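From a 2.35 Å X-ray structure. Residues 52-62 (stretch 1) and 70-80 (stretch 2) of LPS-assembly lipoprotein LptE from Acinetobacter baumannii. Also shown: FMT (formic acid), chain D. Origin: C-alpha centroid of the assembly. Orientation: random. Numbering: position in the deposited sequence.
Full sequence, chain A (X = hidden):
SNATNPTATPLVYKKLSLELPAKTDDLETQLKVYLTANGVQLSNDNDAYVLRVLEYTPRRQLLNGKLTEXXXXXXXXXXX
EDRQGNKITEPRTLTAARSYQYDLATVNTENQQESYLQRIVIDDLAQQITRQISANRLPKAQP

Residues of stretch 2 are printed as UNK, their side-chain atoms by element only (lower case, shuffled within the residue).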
# COMPACT_ATOMS: atom_id res chain seq x y z
N ARG A 52 -0.78 -6.93 -8.56
CA ARG A 52 -2.21 -6.66 -8.51
C ARG A 52 -2.66 -6.31 -7.11
O ARG A 52 -2.45 -7.10 -6.17
CB ARG A 52 -3.03 -7.85 -9.03
CG ARG A 52 -4.53 -7.55 -9.13
CD ARG A 52 -5.28 -8.45 -10.11
NE ARG A 52 -5.81 -9.72 -9.60
CZ ARG A 52 -7.11 -10.00 -9.40
NH1 ARG A 52 -7.45 -11.20 -8.95
NH2 ARG A 52 -8.07 -9.11 -9.66
N VAL A 53 -3.23 -5.12 -6.96
CA VAL A 53 -3.81 -4.67 -5.72
C VAL A 53 -5.25 -5.02 -5.89
O VAL A 53 -5.93 -4.40 -6.69
CB VAL A 53 -3.66 -3.14 -5.48
CG1 VAL A 53 -4.58 -2.67 -4.36
CG2 VAL A 53 -2.22 -2.82 -5.16
N LEU A 54 -5.72 -6.04 -5.17
CA LEU A 54 -7.11 -6.48 -5.29
C LEU A 54 -8.06 -5.61 -4.49
O LEU A 54 -9.21 -5.39 -4.90
CB LEU A 54 -7.29 -7.94 -4.84
CG LEU A 54 -6.60 -9.01 -5.67
CD1 LEU A 54 -5.09 -8.96 -5.47
CD2 LEU A 54 -7.14 -10.40 -5.32
N GLU A 55 -7.59 -5.13 -3.34
CA GLU A 55 -8.39 -4.28 -2.47
C GLU A 55 -7.57 -3.12 -1.94
O GLU A 55 -6.46 -3.29 -1.50
CB GLU A 55 -8.93 -5.09 -1.30
CG GLU A 55 -9.98 -6.13 -1.67
CD GLU A 55 -11.29 -5.52 -2.15
OE1 GLU A 55 -12.07 -6.24 -2.81
OE2 GLU A 55 -11.54 -4.32 -1.87
N TYR A 56 -8.17 -1.94 -2.03
CA TYR A 56 -7.59 -0.71 -1.53
C TYR A 56 -8.75 -0.17 -0.72
O TYR A 56 -9.78 0.21 -1.29
CB TYR A 56 -7.25 0.20 -2.70
CG TYR A 56 -6.75 1.58 -2.34
CD1 TYR A 56 -7.63 2.63 -2.17
CD2 TYR A 56 -5.39 1.84 -2.20
CE1 TYR A 56 -7.17 3.90 -1.87
CE2 TYR A 56 -4.93 3.10 -1.89
CZ TYR A 56 -5.82 4.12 -1.73
OH TYR A 56 -5.36 5.36 -1.42
N THR A 57 -8.60 -0.15 0.60
CA THR A 57 -9.69 0.29 1.46
C THR A 57 -9.25 1.34 2.49
O THR A 57 -8.54 1.00 3.43
CB THR A 57 -10.28 -0.94 2.19
OG1 THR A 57 -10.56 -1.98 1.24
CG2 THR A 57 -11.56 -0.57 2.94
N PRO A 58 -9.62 2.62 2.27
CA PRO A 58 -9.30 3.65 3.25
C PRO A 58 -10.37 3.60 4.31
O PRO A 58 -11.45 3.09 4.04
CB PRO A 58 -9.38 4.95 2.46
CG PRO A 58 -10.32 4.65 1.35
CD PRO A 58 -10.28 3.18 1.08
N ARG A 59 -10.10 4.14 5.49
CA ARG A 59 -11.09 4.10 6.54
C ARG A 59 -10.82 5.22 7.54
O ARG A 59 -9.67 5.59 7.78
CB ARG A 59 -11.02 2.69 7.16
CG ARG A 59 -12.05 2.26 8.18
CD ARG A 59 -12.01 0.73 8.21
NE ARG A 59 -12.70 0.11 9.33
CZ ARG A 59 -12.12 -0.37 10.44
NH1 ARG A 59 -12.87 -0.92 11.38
NH2 ARG A 59 -10.80 -0.33 10.61
N ARG A 60 -11.89 5.82 8.04
CA ARG A 60 -11.80 6.89 9.00
C ARG A 60 -12.63 6.50 10.22
O ARG A 60 -13.82 6.75 10.26
CB ARG A 60 -12.30 8.20 8.39
CG ARG A 60 -12.23 9.40 9.33
CD ARG A 60 -12.77 10.64 8.63
NE ARG A 60 -12.57 11.83 9.46
CZ ARG A 60 -13.42 12.28 10.39
NH1 ARG A 60 -14.56 11.64 10.66
NH2 ARG A 60 -13.11 13.40 11.06
N GLN A 61 -11.98 5.85 11.20
CA GLN A 61 -12.65 5.42 12.43
C GLN A 61 -12.69 6.48 13.50
O GLN A 61 -11.69 7.15 13.75
CB GLN A 61 -11.90 4.29 13.12
CG GLN A 61 -12.04 2.90 12.57
CD GLN A 61 -11.35 1.90 13.50
OE1 GLN A 61 -10.19 2.09 13.87
NE2 GLN A 61 -12.06 0.84 13.86
N LEU A 62 -13.83 6.58 14.18
CA LEU A 62 -14.00 7.46 15.31
C LEU A 62 -14.03 6.49 16.49
O LEU A 62 -14.92 5.66 16.59
CB LEU A 62 -15.29 8.27 15.19
CG LEU A 62 -15.34 9.14 13.92
CD1 LEU A 62 -16.67 9.87 13.79
CD2 LEU A 62 -14.19 10.15 13.90
N UNK A 70 -9.71 10.11 16.32
CA UNK A 70 -9.92 9.93 14.88
C UNK A 70 -8.75 9.14 14.32
O UNK A 70 -7.63 9.62 14.35
c UNK A 70 -10.00 11.28 14.14
c UNK A 70 -10.12 11.05 12.63
c UNK A 70 -11.17 12.10 14.64
N UNK A 71 -9.02 7.94 13.79
CA UNK A 71 -7.99 7.08 13.24
C UNK A 71 -8.14 6.90 11.72
O UNK A 71 -9.18 6.45 11.23
c UNK A 71 -7.97 5.74 13.98
c UNK A 71 -7.31 3.95 12.27
c UNK A 71 -6.92 4.69 13.55
c UNK A 71 -6.61 3.71 14.66
N UNK A 72 -7.09 7.27 11.00
CA UNK A 72 -7.06 7.21 9.54
C UNK A 72 -6.30 5.96 9.13
O UNK A 72 -5.10 5.85 9.36
c UNK A 72 -7.05 9.78 9.52
c UNK A 72 -6.20 10.99 9.22
c UNK A 72 -8.45 9.97 8.95
c UNK A 72 -6.39 8.48 9.01
N UNK A 73 -7.00 5.01 8.53
CA UNK A 73 -6.37 3.77 8.12
C UNK A 73 -6.45 3.55 6.63
O UNK A 73 -7.38 4.01 5.98
c UNK A 73 -6.06 0.23 11.41
c UNK A 73 -7.07 2.59 8.80
c UNK A 73 -7.17 0.06 9.20
n UNK A 73 -4.86 -0.08 10.91
n UNK A 73 -7.14 0.31 10.64
c UNK A 73 -6.52 1.21 8.43
n UNK A 73 -6.18 0.49 12.71
N UNK A 74 -5.47 2.82 6.12
CA UNK A 74 -5.46 2.38 4.73
C UNK A 74 -5.06 0.91 4.76
O UNK A 74 -4.07 0.53 5.37
c UNK A 74 -4.51 2.85 2.36
c UNK A 74 -4.51 3.20 3.86
c UNK A 74 -5.92 2.69 1.79
c UNK A 74 -3.74 3.90 1.57
N UNK A 75 -5.87 0.08 4.13
CA UNK A 75 -5.63 -1.35 4.10
C UNK A 75 -5.54 -1.81 2.65
O UNK A 75 -6.34 -1.41 1.82
c UNK A 75 -6.61 -3.57 4.80
c UNK A 75 -6.79 -2.06 4.81
o UNK A 75 -6.87 -1.56 6.16
N UNK A 76 -4.55 -2.64 2.34
CA UNK A 76 -4.37 -3.14 0.97
C UNK A 76 -4.06 -4.64 0.91
O UNK A 76 -3.22 -5.14 1.65
c UNK A 76 -3.26 -2.37 0.20
c UNK A 76 -2.92 -3.05 -1.12
c UNK A 76 -3.68 -0.94 -0.07
N UNK A 77 -4.77 -5.34 0.02
CA UNK A 77 -4.55 -6.76 -0.23
C UNK A 77 -3.97 -6.83 -1.64
O UNK A 77 -4.49 -6.22 -2.57
o UNK A 77 -6.35 -7.48 1.24
c UNK A 77 -5.57 -9.07 -0.42
c UNK A 77 -5.84 -7.59 -0.11
N UNK A 78 -2.87 -7.54 -1.79
CA UNK A 78 -2.23 -7.66 -3.09
C UNK A 78 -1.52 -8.99 -3.26
O UNK A 78 -1.15 -9.64 -2.28
c UNK A 78 0.00 -6.68 -2.42
c UNK A 78 2.30 -6.97 -0.86
c UNK A 78 1.16 -7.26 -2.95
c UNK A 78 -1.22 -6.53 -3.27
c UNK A 78 2.30 -7.40 -2.17
c UNK A 78 1.16 -6.38 -0.32
c UNK A 78 0.02 -6.24 -1.10
N UNK A 79 -1.31 -9.37 -4.51
CA UNK A 79 -0.62 -10.61 -4.83
C UNK A 79 0.08 -10.42 -6.15
O UNK A 79 -0.40 -9.69 -7.01
n UNK A 79 -4.49 -12.82 -7.07
o UNK A 79 -3.80 -13.50 -5.05
c UNK A 79 -2.58 -11.71 -6.08
c UNK A 79 -3.68 -12.76 -6.02
c UNK A 79 -1.61 -11.77 -4.91
N UNK A 80 1.23 -11.07 -6.31
CA UNK A 80 1.94 -11.00 -7.58
C UNK A 80 1.33 -12.03 -8.53
O UNK A 80 1.01 -13.16 -8.14
c UNK A 80 4.11 -10.42 -6.41
c UNK A 80 3.44 -11.32 -7.44
c UNK A 80 4.13 -11.17 -8.79
c UNK A 80 4.14 -8.96 -6.77
C FMT D . -9.11 -4.98 2.13
O1 FMT D . -8.29 -5.85 1.89
O2 FMT D . -8.80 -3.72 1.85
O HOH W 1 -8.96 0.05 6.10

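Stretch 2 runs antiparallel to strand 52-62, and its side chains can be read position by position. Position 70 carries three carbons, one bearing the other two. This short beta-branched group lies against L62 and the R60 guanidinium, and it is valine: V70 CG2 is 3.7 Å from L62 CD2, while V70 CG1 sits over one face of the guanidinium.

Position 71 has four carbons, forked at the second, on the face that carries Q61. The fork identifies leucine, and L71 CD2 lies 3.8 Å from Q61 OE1. The backbones pair more tightly, with L71 N donating to Q61 O at 2.8 Å and Q61 N to L71 O at 2.9 Å.

Position 72 again shows four carbons forked at the second, now on the face of R60, whose aliphatic part it meets. It is leucine, with L72 CD2 3.8 Å from R60 CG.

At position 73 three carbons lead to a nitrogen and then to a carbon carrying two more nitrogens, a guanidinium that reaches past R59 toward Q61. This is arginine. R59 NH2 stands 3.7 Å from R73 NE, near the plane of the R73 group; these are like charges, so the proximity is not a salt bridge. The backbones hold the pair, R59 N to R73 O and R73 N to R59 O both measuring 2.8 Å.

Position 74 has four carbons forked at the second, lying beside P58 and over the Y56 ring. It is leucine: L74 CD1 is 3.9 Å from the centroid of the Y56 ring and 13° off its normal, a CH-pi contact.

Position 75 has one carbon bearing an oxygen and a carbon, facing T57, and is threonine. Water 1 joins T75 OG1, at 2.6 Å, to T57 O, at 2.9 Å.

Position 76 has three carbons branched at the first and packs on V53 and Y56. It is valine, with V76 CG1 3.7 Å from V53 CG1.

Position 77 repeats the carbon bearing an oxygen and a carbon, opposite E55, and is threonine. T77 OG1 donates to FMT O1 at 2.6 Å, and T57 OG1 to FMT O2 at 2.5 Å, so the formic acid bridges the strands.

Position 78 shows one carbon and a six-carbon ring that leads away from stretch 1. It is phenylalanine, its CB 4.3 Å from V53 CG2.

Position 79 has three carbons, the third carrying an oxygen and a nitrogen, and its chain passes L54. It is glutamine, with Q79 CG 3.8 Å from L54 CD1.

Position 80 has four carbons forked at the first, one arm two carbons long, and touches nothing on stretch 1: isoleucine.

The contact is a backbone ladder with a bulge between V53 and E55, where L54 N (2.9 Å) and, weakly, E55 N (3.4 Å) share T77 O. Apolar packing concentrates on the face of V53, Y56 and P58; the other face is largely polar.

Stretch 2, residues 70-80: VLLRLTVTFQI
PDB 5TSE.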